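Local structure of extracellular ligand-binding receptor (Desulfitobacterium hafniense, 4Q6B) at residues A[25-30]-A[50-55]; A[143-148]-A[160-165]; A[121-126]-A[323-328]. The protein binds leucine and probably delivers it, and perhaps related amino acids, to an ABC transporter for uptake. One frame throughout, in Å; residues are numbered along the deposited sequence.

Interactions 1 and 2 lie on opposite sides of the chain's centre, with their own centres about 36 Å apart, and each belongs to a different sheet. Interaction 1 packs helix 26-39 against the edge strand of the five-stranded parallel sheet; interaction 2 packs helix 153-168 on strand 144-149 of the mixed sheet. Interaction 3 falls between them, its centre about 18 Å from that of interaction 1 and about 24 Å from that of interaction 2. Along the chain, interaction 1 is complete before residue 121, whereas interaction 2 falls wholly between 121-126 and 323-328. Two sheet lobes joined by a central connection are consistent with the periplasmic-binding-protein fold, with leucine bound in the cleft.

Interaction 1: residues A[25-30]-A[50-55]; sequences LFAEGL and LVKADD
The CA atoms of A27 and K52 are 9.1 Å apart, and one helical turn further on the CA atoms of L30 and L50 come to 8.6 Å. These spacings are those of a helix lying on a strand, so that side chains, and not main chains, bridge the interval. L25 occupies the N-cap position of helix 26-39, and the first turn is closed by the bond from G29 N to L25 O.

The apolar part of the contact is narrow: L50 CD1 meets L30 CB at 3.7 Å. L50 CG stands beside its backbone N, opposite the carbonyl carbon (chi1 -55°), and the extended second torsion carries CD1 forward to the helix. L30 CB takes the contact, while its CG lies over one face of the F26 ring, offset toward the rim. K52 reaches the helix through its long chain, bringing NZ to 4.2 Å from A27 CB. A water links the polar groups there, donating to A27 O at 2.9 Å and accepting from K52 NZ at 2.7 Å.

Within the unit formed by strand 10-17, helix 26-39 and strand 47-54, V15 touches both L30 and F26, and W17 stacks on F26. V51 and A53 pack instead against helix 59-70, while L25 and E28 meet helix 265-278. Strand 47-54 is the outermost strand of the five-stranded parallel sheet, beside 10-17, which puts the contact at its edge.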
loop_
_atom_site.group_PDB
_atom_site.type_symbol
_atom_site.label_atom_id
_atom_site.label_comp_id
_atom_site.label_asym_id
_atom_site.label_seq_id
_atom_site.Cartn_x
_atom_site.Cartn_y
_atom_site.Cartn_z
ATOM N N LEU A 25 6.928 -5.468 -10.647
ATOM C CA LEU A 25 5.874 -6.017 -11.519
ATOM C C LEU A 25 4.620 -5.153 -11.587
ATOM O O LEU A 25 3.543 -5.642 -11.936
ATOM C CB LEU A 25 5.516 -7.470 -11.121
ATOM C CG LEU A 25 6.683 -8.438 -11.224
ATOM C CD1 LEU A 25 6.325 -9.851 -10.693
ATOM C CD2 LEU A 25 7.197 -8.511 -12.681
ATOM N N PHE A 26 4.753 -3.863 -11.296
ATOM C CA PHE A 26 3.580 -3.013 -11.306
ATOM C C PHE A 26 3.067 -2.834 -12.742
ATOM O O PHE A 26 1.859 -2.996 -13.032
ATOM C CB PHE A 26 3.921 -1.670 -10.683
ATOM C CG PHE A 26 2.776 -0.747 -10.623
ATOM C CD1 PHE A 26 1.668 -1.033 -9.833
ATOM C CD2 PHE A 26 2.822 0.468 -11.325
ATOM C CE1 PHE A 26 0.623 -0.145 -9.778
ATOM C CE2 PHE A 26 1.772 1.353 -11.295
ATOM C CZ PHE A 26 0.665 1.054 -10.501
ATOM N N ALA A 27 3.996 -2.565 -13.662
ATOM C CA ALA A 27 3.646 -2.411 -15.076
ATOM C C ALA A 27 2.983 -3.655 -15.650
ATOM O O ALA A 27 2.042 -3.533 -16.445
ATOM C CB ALA A 27 4.894 -1.999 -15.925
ATOM N N GLU A 28 3.449 -4.833 -15.225
ATOM C CA GLU A 28 2.887 -6.107 -15.652
ATOM C C GLU A 28 1.420 -6.232 -15.183
ATOM O O GLU A 28 0.540 -6.651 -15.947
ATOM C CB GLU A 28 3.747 -7.274 -15.138
ATOM C CG GLU A 28 5.052 -7.458 -15.914
ATOM C CD GLU A 28 6.158 -6.440 -15.573
ATOM O OE1 GLU A 28 7.207 -6.502 -16.247
ATOM O OE2 GLU A 28 6.032 -5.636 -14.645
ATOM N N GLY A 29 1.144 -5.894 -13.935
ATOM C CA GLY A 29 -0.231 -6.007 -13.429
ATOM C C GLY A 29 -1.189 -5.058 -14.146
ATOM O O GLY A 29 -2.321 -5.451 -14.475
ATOM N N LEU A 30 -0.739 -3.818 -14.384
ATOM C CA LEU A 30 -1.502 -2.844 -15.183
ATOM C C LEU A 30 -1.762 -3.398 -16.568
ATOM O O LEU A 30 -2.907 -3.318 -17.073
ATOM C CB LEU A 30 -0.771 -1.499 -15.351
ATOM C CG LEU A 30 -0.356 -0.740 -14.091
ATOM C CD1 LEU A 30 0.544 0.418 -14.467
ATOM C CD2 LEU A 30 -1.627 -0.201 -13.375
ATOM N N LEU A 50 -2.840 3.090 -21.713
ATOM C CA LEU A 50 -2.264 3.795 -20.591
ATOM C C LEU A 50 -1.294 4.838 -21.079
ATOM O O LEU A 50 -0.655 4.684 -22.134
ATOM C CB LEU A 50 -1.515 2.833 -19.651
ATOM C CG LEU A 50 -2.302 1.659 -19.120
ATOM C CD1 LEU A 50 -1.391 0.789 -18.199
ATOM C CD2 LEU A 50 -3.492 2.179 -18.328
ATOM N N VAL A 51 -1.206 5.933 -20.339
ATOM C CA VAL A 51 -0.141 6.937 -20.566
ATOM C C VAL A 51 0.755 6.892 -19.346
ATOM O O VAL A 51 0.398 7.403 -18.305
ATOM C CB VAL A 51 -0.702 8.369 -20.754
ATOM C CG1 VAL A 51 0.433 9.420 -20.970
ATOM C CG2 VAL A 51 -1.687 8.427 -21.950
ATOM N N LYS A 52 1.927 6.277 -19.481
ATOM C CA LYS A 52 2.777 6.042 -18.313
ATOM C C LYS A 52 3.818 7.146 -18.160
ATOM O O LYS A 52 4.545 7.500 -19.113
ATOM C CB LYS A 52 3.445 4.656 -18.373
ATOM C CG LYS A 52 2.442 3.472 -18.311
ATOM C CD LYS A 52 3.117 2.090 -18.239
ATOM C CE LYS A 52 3.609 1.629 -19.560
ATOM N NZ LYS A 52 3.922 0.171 -19.425
ATOM N N ALA A 53 3.941 7.682 -16.947
ATOM C CA ALA A 53 4.981 8.676 -16.686
ATOM C C ALA A 53 5.769 8.202 -15.472
ATOM O O ALA A 53 5.177 7.730 -14.522
ATOM C CB ALA A 53 4.337 10.045 -16.400
ATOM N N ASP A 54 7.092 8.314 -15.520
ATOM C CA ASP A 54 7.975 7.865 -14.436
ATOM C C ASP A 54 8.303 9.031 -13.518
ATOM O O ASP A 54 9.043 9.925 -13.926
ATOM C CB ASP A 54 9.282 7.366 -15.080
ATOM C CG ASP A 54 10.147 6.579 -14.128
ATOM O OD1 ASP A 54 10.128 6.848 -12.906
ATOM O OD2 ASP A 54 10.924 5.718 -14.603
ATOM N N ASP A 55 7.798 9.031 -12.275
ATOM C CA ASP A 55 8.106 10.161 -11.382
ATOM C C ASP A 55 9.428 10.051 -10.632
ATOM O O ASP A 55 9.791 10.962 -9.878
ATOM C CB ASP A 55 6.941 10.491 -10.427
ATOM C CG ASP A 55 6.721 9.460 -9.356
ATOM O OD1 ASP A 55 7.532 8.530 -9.186
ATOM O OD2 ASP A 55 5.692 9.564 -8.638
HETATM O O HOH W 1 2.044 -1.370 -18.325
#

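Interaction 2: residues A[143-148]-A[160-165]; sequences ERMVIY and NAFEDY
F162 projects from its helix onto two residues of the strand, M145 and I147. The axes of strand 144-148 and helix 160-165 pass 10.2 Å apart and run nearly antiparallel, at 169°, as expected where the chain turns back within the beta-alpha-beta unit of strand 144-149, helix 153-168 and strand 172-177.

From CB, the F162 side chain sets out with CG trans to the backbone N (chi1 -177°), which directs the ring at the sheet. CB itself makes no close approach to the strand; the first ring atom to do so is CD2, which meets I147 CD1 at 4.0 Å near the ring plane. At the tip, CZ lies 4.0 Å from M145 SE and 4.2 Å from M145 CE. The selenium is 85° off the ring normal, hence at the edge and in plane: a Met-aromatic contact made by selenomethionine. I147 CD1 also reaches E163 CB at 4.1 Å.

F162 stacks on F202 and touches L137 of helix 126-139, so the second lobe's sheet and another helix complete the packing. The E163 carboxylate leaves this apolar zone, OE1 making a salt bridge to R176, a residue of the calcium site. The chemistry thus divides along E163, whose CB joins a largely buried apolar contact made by van der Waals packing and the Met-aromatic approach, while its charged end pairs with an arginine at the sheet's calcium-binding margin.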
loop_
_atom_site.group_PDB
_atom_site.type_symbol
_atom_site.label_atom_id
_atom_site.label_comp_id
_atom_site.label_asym_id
_atom_site.label_seq_id
_atom_site.Cartn_x
_atom_site.Cartn_y
_atom_site.Cartn_z
ATOM N N GLU A 143 2.106 -8.820 25.179
ATOM C CA GLU A 143 1.660 -7.922 26.245
ATOM C C GLU A 143 2.515 -6.677 26.440
ATOM O O GLU A 143 2.020 -5.667 26.950
ATOM C CB GLU A 143 1.609 -8.665 27.593
ATOM C CG GLU A 143 0.757 -9.929 27.532
ATOM C CD GLU A 143 0.289 -10.421 28.885
ATOM O OE1 GLU A 143 0.785 -9.939 29.912
ATOM O OE2 GLU A 143 -0.597 -11.297 28.902
ATOM N N ARG A 144 3.827 -6.780 26.165
ATOM C CA ARG A 144 4.793 -5.701 26.445
ATOM C C ARG A 144 5.688 -5.550 25.210
ATOM O O ARG A 144 6.463 -6.441 24.915
ATOM C CB ARG A 144 5.657 -6.051 27.661
ATOM C CG ARG A 144 4.856 -6.404 28.927
ATOM C CD ARG A 144 5.619 -6.215 30.257
ATOM N NE ARG A 144 4.965 -5.103 30.956
ATOM C CZ ARG A 144 5.565 -4.105 31.601
ATOM N NH1 ARG A 144 6.892 -4.052 31.727
ATOM N NH2 ARG A 144 4.817 -3.153 32.147
HETATM N N MSE A 145 5.558 -4.458 24.459
HETATM C CA MSE A 145 6.267 -4.376 23.183
HETATM C C MSE A 145 7.104 -3.090 23.099
HETATM O O MSE A 145 6.896 -2.114 23.852
HETATM C CB MSE A 145 5.276 -4.456 22.006
HETATM C CG MSE A 145 4.648 -5.863 21.855
HETATM SE SE MSE A 145 3.554 -5.930 20.300
HETATM C CE MSE A 145 4.966 -5.764 18.930
ATOM N N VAL A 146 8.051 -3.087 22.161
ATOM C CA VAL A 146 8.899 -1.909 21.889
ATOM C C VAL A 146 8.589 -1.384 20.488
ATOM O O VAL A 146 8.294 -2.163 19.601
ATOM C CB VAL A 146 10.413 -2.269 21.981
ATOM C CG1 VAL A 146 11.323 -1.157 21.414
ATOM C CG2 VAL A 146 10.830 -2.514 23.451
ATOM N N ILE A 147 8.648 -0.071 20.273
ATOM C CA ILE A 147 8.409 0.474 18.931
ATOM C C ILE A 147 9.684 1.180 18.478
ATOM O O ILE A 147 10.175 2.088 19.161
ATOM C CB ILE A 147 7.230 1.481 18.899
ATOM C CG1 ILE A 147 5.894 0.784 19.213
ATOM C CG2 ILE A 147 7.099 2.157 17.499
ATOM C CD1 ILE A 147 4.750 1.801 19.345
ATOM N N TYR A 148 10.235 0.764 17.331
ATOM C CA TYR A 148 11.371 1.471 16.699
ATOM C C TYR A 148 10.749 2.298 15.603
ATOM O O TYR A 148 10.070 1.748 14.740
ATOM C CB TYR A 148 12.344 0.453 16.075
ATOM C CG TYR A 148 13.532 1.049 15.346
ATOM C CD1 TYR A 148 14.261 2.117 15.887
ATOM C CD2 TYR A 148 13.978 0.492 14.155
ATOM C CE1 TYR A 148 15.408 2.656 15.219
ATOM C CE2 TYR A 148 15.091 0.989 13.497
ATOM C CZ TYR A 148 15.815 2.064 14.032
ATOM O OH TYR A 148 16.906 2.584 13.372
ATOM N N ASN A 160 2.184 6.093 16.475
ATOM C CA ASN A 160 1.084 6.506 17.344
ATOM C C ASN A 160 -0.190 5.686 17.096
ATOM O O ASN A 160 -0.876 5.334 18.057
ATOM C CB ASN A 160 0.773 7.992 17.203
ATOM C CG ASN A 160 1.879 8.859 17.740
ATOM O OD1 ASN A 160 2.692 8.420 18.551
ATOM N ND2 ASN A 160 1.920 10.100 17.288
ATOM N N ALA A 161 -0.506 5.428 15.826
ATOM C CA ALA A 161 -1.602 4.485 15.492
ATOM C C ALA A 161 -1.422 3.103 16.132
ATOM O O ALA A 161 -2.342 2.554 16.777
ATOM C CB ALA A 161 -1.778 4.346 13.972
ATOM N N PHE A 162 -0.245 2.515 15.965
ATOM C CA PHE A 162 -0.013 1.211 16.561
ATOM C C PHE A 162 -0.102 1.249 18.098
ATOM O O PHE A 162 -0.732 0.370 18.721
ATOM C CB PHE A 162 1.301 0.566 16.106
ATOM C CG PHE A 162 1.489 -0.812 16.676
ATOM C CD1 PHE A 162 0.823 -1.902 16.136
ATOM C CD2 PHE A 162 2.274 -1.009 17.813
ATOM C CE1 PHE A 162 0.967 -3.167 16.694
ATOM C CE2 PHE A 162 2.423 -2.269 18.407
ATOM C CZ PHE A 162 1.767 -3.358 17.833
ATOM N N GLU A 163 0.517 2.252 18.709
ATOM C CA GLU A 163 0.467 2.363 20.175
ATOM C C GLU A 163 -0.988 2.457 20.681
ATOM O O GLU A 163 -1.373 1.816 21.655
ATOM C CB GLU A 163 1.306 3.582 20.640
ATOM C CG GLU A 163 1.143 3.873 22.130
ATOM C CD GLU A 163 2.411 4.432 22.790
ATOM O OE1 GLU A 163 3.289 4.970 22.075
ATOM O OE2 GLU A 163 2.523 4.313 24.034
ATOM N N ASP A 164 -1.809 3.259 20.002
ATOM C CA ASP A 164 -3.202 3.448 20.411
ATOM C C ASP A 164 -4.008 2.163 20.248
ATOM O O ASP A 164 -4.732 1.748 21.153
ATOM C CB ASP A 164 -3.845 4.583 19.627
ATOM C CG ASP A 164 -3.230 5.941 19.969
ATOM O OD1 ASP A 164 -3.467 6.911 19.226
ATOM O OD2 ASP A 164 -2.476 6.030 20.970
ATOM N N TYR A 165 -3.860 1.489 19.115
ATOM C CA TYR A 165 -4.603 0.228 18.983
ATOM C C TYR A 165 -4.061 -0.868 19.902
ATOM O O TYR A 165 -4.837 -1.671 20.456
ATOM C CB TYR A 165 -4.618 -0.237 17.536
ATOM C CG TYR A 165 -5.528 0.583 16.696
ATOM C CD1 TYR A 165 -6.904 0.619 16.947
ATOM C CD2 TYR A 165 -5.039 1.316 15.623
ATOM C CE1 TYR A 165 -7.746 1.379 16.147
ATOM C CE2 TYR A 165 -5.871 2.072 14.824
ATOM C CZ TYR A 165 -7.217 2.107 15.086
ATOM O OH TYR A 165 -8.066 2.864 14.301
#

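Interaction 3: residues A[121-126]-A[323-328]; sequences RNIPSD and GVMGMH
At the edge of the H328 imidazole, in the ring plane, sits the carbonyl oxygen of N122, with N122 O only 3.1 Å from H328 CE1. The same oxygen is 3.5 Å from H328 ND1, but the poor angle there rules out a hydrogen bond. The N122 amide runs alongside the ring, its plane turned by just 15°, and N122 CB touches H328 CE1 at 3.9 Å; its ND2 is hydrogen-bonded to the carbonyl O of A288 in helix 284-301.

M325, a selenomethionine bent at its third torsion (52°), brings CE to 3.5 Å from N122 O and to 3.9 Å from I123 CG2. Both ring nitrogens of H328 are bonded, ND1 to D336 and NE2 to D291, and two carboxylates would be expected to favour a positively charged ring. With an alanine here, D336 and D291 would probably both lose a polar mate and a gap would open beside N122.

V324 and M325 form the two-residue turn of a tight beta hairpin between strands 321-323 and 326-328. It packs on 121-126, the link from the five-stranded sheet to helix 126-139, consistent with an interlobe crossover of the periplasmic-binding-protein fold.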
loop_
_atom_site.group_PDB
_atom_site.type_symbol
_atom_site.label_atom_id
_atom_site.label_comp_id
_atom_site.label_asym_id
_atom_site.label_seq_id
_atom_site.Cartn_x
_atom_site.Cartn_y
_atom_site.Cartn_z
ATOM N N ARG A 121 -7.533 5.724 -2.625
ATOM C CA ARG A 121 -6.510 4.665 -2.709
ATOM C C ARG A 121 -7.236 3.376 -2.645
ATOM O O ARG A 121 -8.312 3.335 -2.068
ATOM C CB ARG A 121 -5.527 4.755 -1.558
ATOM C CG ARG A 121 -6.180 4.893 -0.204
ATOM C CD ARG A 121 -5.135 4.677 0.918
ATOM N NE ARG A 121 -5.562 5.486 2.065
ATOM C CZ ARG A 121 -4.793 6.382 2.666
ATOM N NH1 ARG A 121 -5.294 7.133 3.648
ATOM N NH2 ARG A 121 -3.531 6.542 2.284
ATOM N N ASN A 122 -6.695 2.315 -3.248
ATOM C CA ASN A 122 -7.411 1.015 -3.253
ATOM C C ASN A 122 -6.702 0.000 -2.371
ATOM O O ASN A 122 -6.821 -1.204 -2.565
ATOM C CB ASN A 122 -7.660 0.465 -4.683
ATOM C CG ASN A 122 -6.378 0.059 -5.370
ATOM O OD1 ASN A 122 -5.304 0.561 -5.011
ATOM N ND2 ASN A 122 -6.462 -0.861 -6.326
ATOM N N ILE A 123 -5.997 0.495 -1.354
ATOM C CA ILE A 123 -5.274 -0.369 -0.422
ATOM C C ILE A 123 -5.561 0.170 0.977
ATOM O O ILE A 123 -5.963 1.343 1.122
ATOM C CB ILE A 123 -3.762 -0.348 -0.725
ATOM C CG1 ILE A 123 -3.220 1.097 -0.678
ATOM C CG2 ILE A 123 -3.483 -0.950 -2.135
ATOM C CD1 ILE A 123 -1.799 1.147 -0.421
ATOM N N PRO A 124 -5.327 -0.644 2.015
ATOM C CA PRO A 124 -5.548 -0.147 3.390
ATOM C C PRO A 124 -4.520 0.899 3.772
ATOM O O PRO A 124 -3.356 0.837 3.340
ATOM C CB PRO A 124 -5.326 -1.389 4.277
ATOM C CG PRO A 124 -4.608 -2.395 3.378
ATOM C CD PRO A 124 -4.961 -2.076 1.960
ATOM N N SER A 125 -4.927 1.837 4.628
ATOM C CA SER A 125 -4.008 2.863 5.117
ATOM C C SER A 125 -3.195 2.271 6.252
ATOM O O SER A 125 -3.508 1.173 6.758
ATOM C CB SER A 125 -4.766 4.045 5.701
ATOM O OG SER A 125 -5.308 3.709 6.968
ATOM N N ASP A 126 -2.178 3.015 6.639
ATOM C CA ASP A 126 -1.308 2.645 7.782
ATOM C C ASP A 126 -2.092 2.396 9.049
ATOM O O ASP A 126 -1.711 1.559 9.857
ATOM C CB ASP A 126 -0.284 3.753 8.097
ATOM C CG ASP A 126 0.747 3.926 7.013
ATOM O OD1 ASP A 126 1.031 2.951 6.278
ATOM O OD2 ASP A 126 1.275 5.075 6.896
ATOM N N GLY A 323 -12.585 -7.570 -6.084
ATOM C CA GLY A 323 -11.373 -7.518 -6.891
ATOM C C GLY A 323 -10.473 -8.695 -6.534
ATOM O O GLY A 323 -10.840 -9.531 -5.717
ATOM N N VAL A 324 -9.267 -8.716 -7.102
ATOM C CA VAL A 324 -8.349 -9.809 -6.799
ATOM C C VAL A 324 -7.782 -9.694 -5.400
ATOM O O VAL A 324 -7.351 -10.683 -4.811
ATOM C CB VAL A 324 -7.198 -9.880 -7.833
ATOM C CG1 VAL A 324 -7.779 -9.858 -9.249
ATOM C CG2 VAL A 324 -6.168 -8.754 -7.623
HETATM N N MSE A 325 -7.800 -8.475 -4.864
HETATM C CA MSE A 325 -7.269 -8.256 -3.504
HETATM C C MSE A 325 -8.295 -8.646 -2.430
HETATM O O MSE A 325 -7.944 -8.774 -1.252
HETATM C CB MSE A 325 -6.921 -6.790 -3.348
HETATM C CG MSE A 325 -5.715 -6.405 -4.152
HETATM SE SE MSE A 325 -5.427 -4.475 -3.954
HETATM C CE MSE A 325 -5.439 -4.361 -1.971
ATOM N N GLY A 326 -9.556 -8.784 -2.821
ATOM C CA GLY A 326 -10.649 -8.897 -1.853
ATOM C C GLY A 326 -11.757 -7.862 -2.138
ATOM O O GLY A 326 -11.894 -7.350 -3.266
HETATM N N MSE A 327 -12.541 -7.534 -1.120
HETATM C CA MSE A 327 -13.611 -6.595 -1.361
HETATM C C MSE A 327 -13.184 -5.169 -1.113
HETATM O O MSE A 327 -12.654 -4.844 -0.037
HETATM C CB MSE A 327 -14.863 -6.934 -0.563
HETATM C CG MSE A 327 -15.982 -5.992 -0.916
HETATM SE SE MSE A 327 -16.089 -4.551 0.374
HETATM C CE MSE A 327 -17.421 -5.409 1.481
ATOM N N HIS A 328 -13.407 -4.335 -2.126
ATOM C CA HIS A 328 -13.064 -2.910 -2.089
ATOM C C HIS A 328 -14.312 -2.100 -1.781
ATOM O O HIS A 328 -15.394 -2.465 -2.196
ATOM C CB HIS A 328 -12.536 -2.464 -3.460
ATOM C CG HIS A 328 -11.169 -3.007 -3.803
ATOM N ND1 HIS A 328 -9.992 -2.399 -3.399
ATOM C CD2 HIS A 328 -10.795 -4.087 -4.535
ATOM C CE1 HIS A 328 -8.958 -3.084 -3.865
ATOM N NE2 HIS A 328 -9.421 -4.113 -4.556
#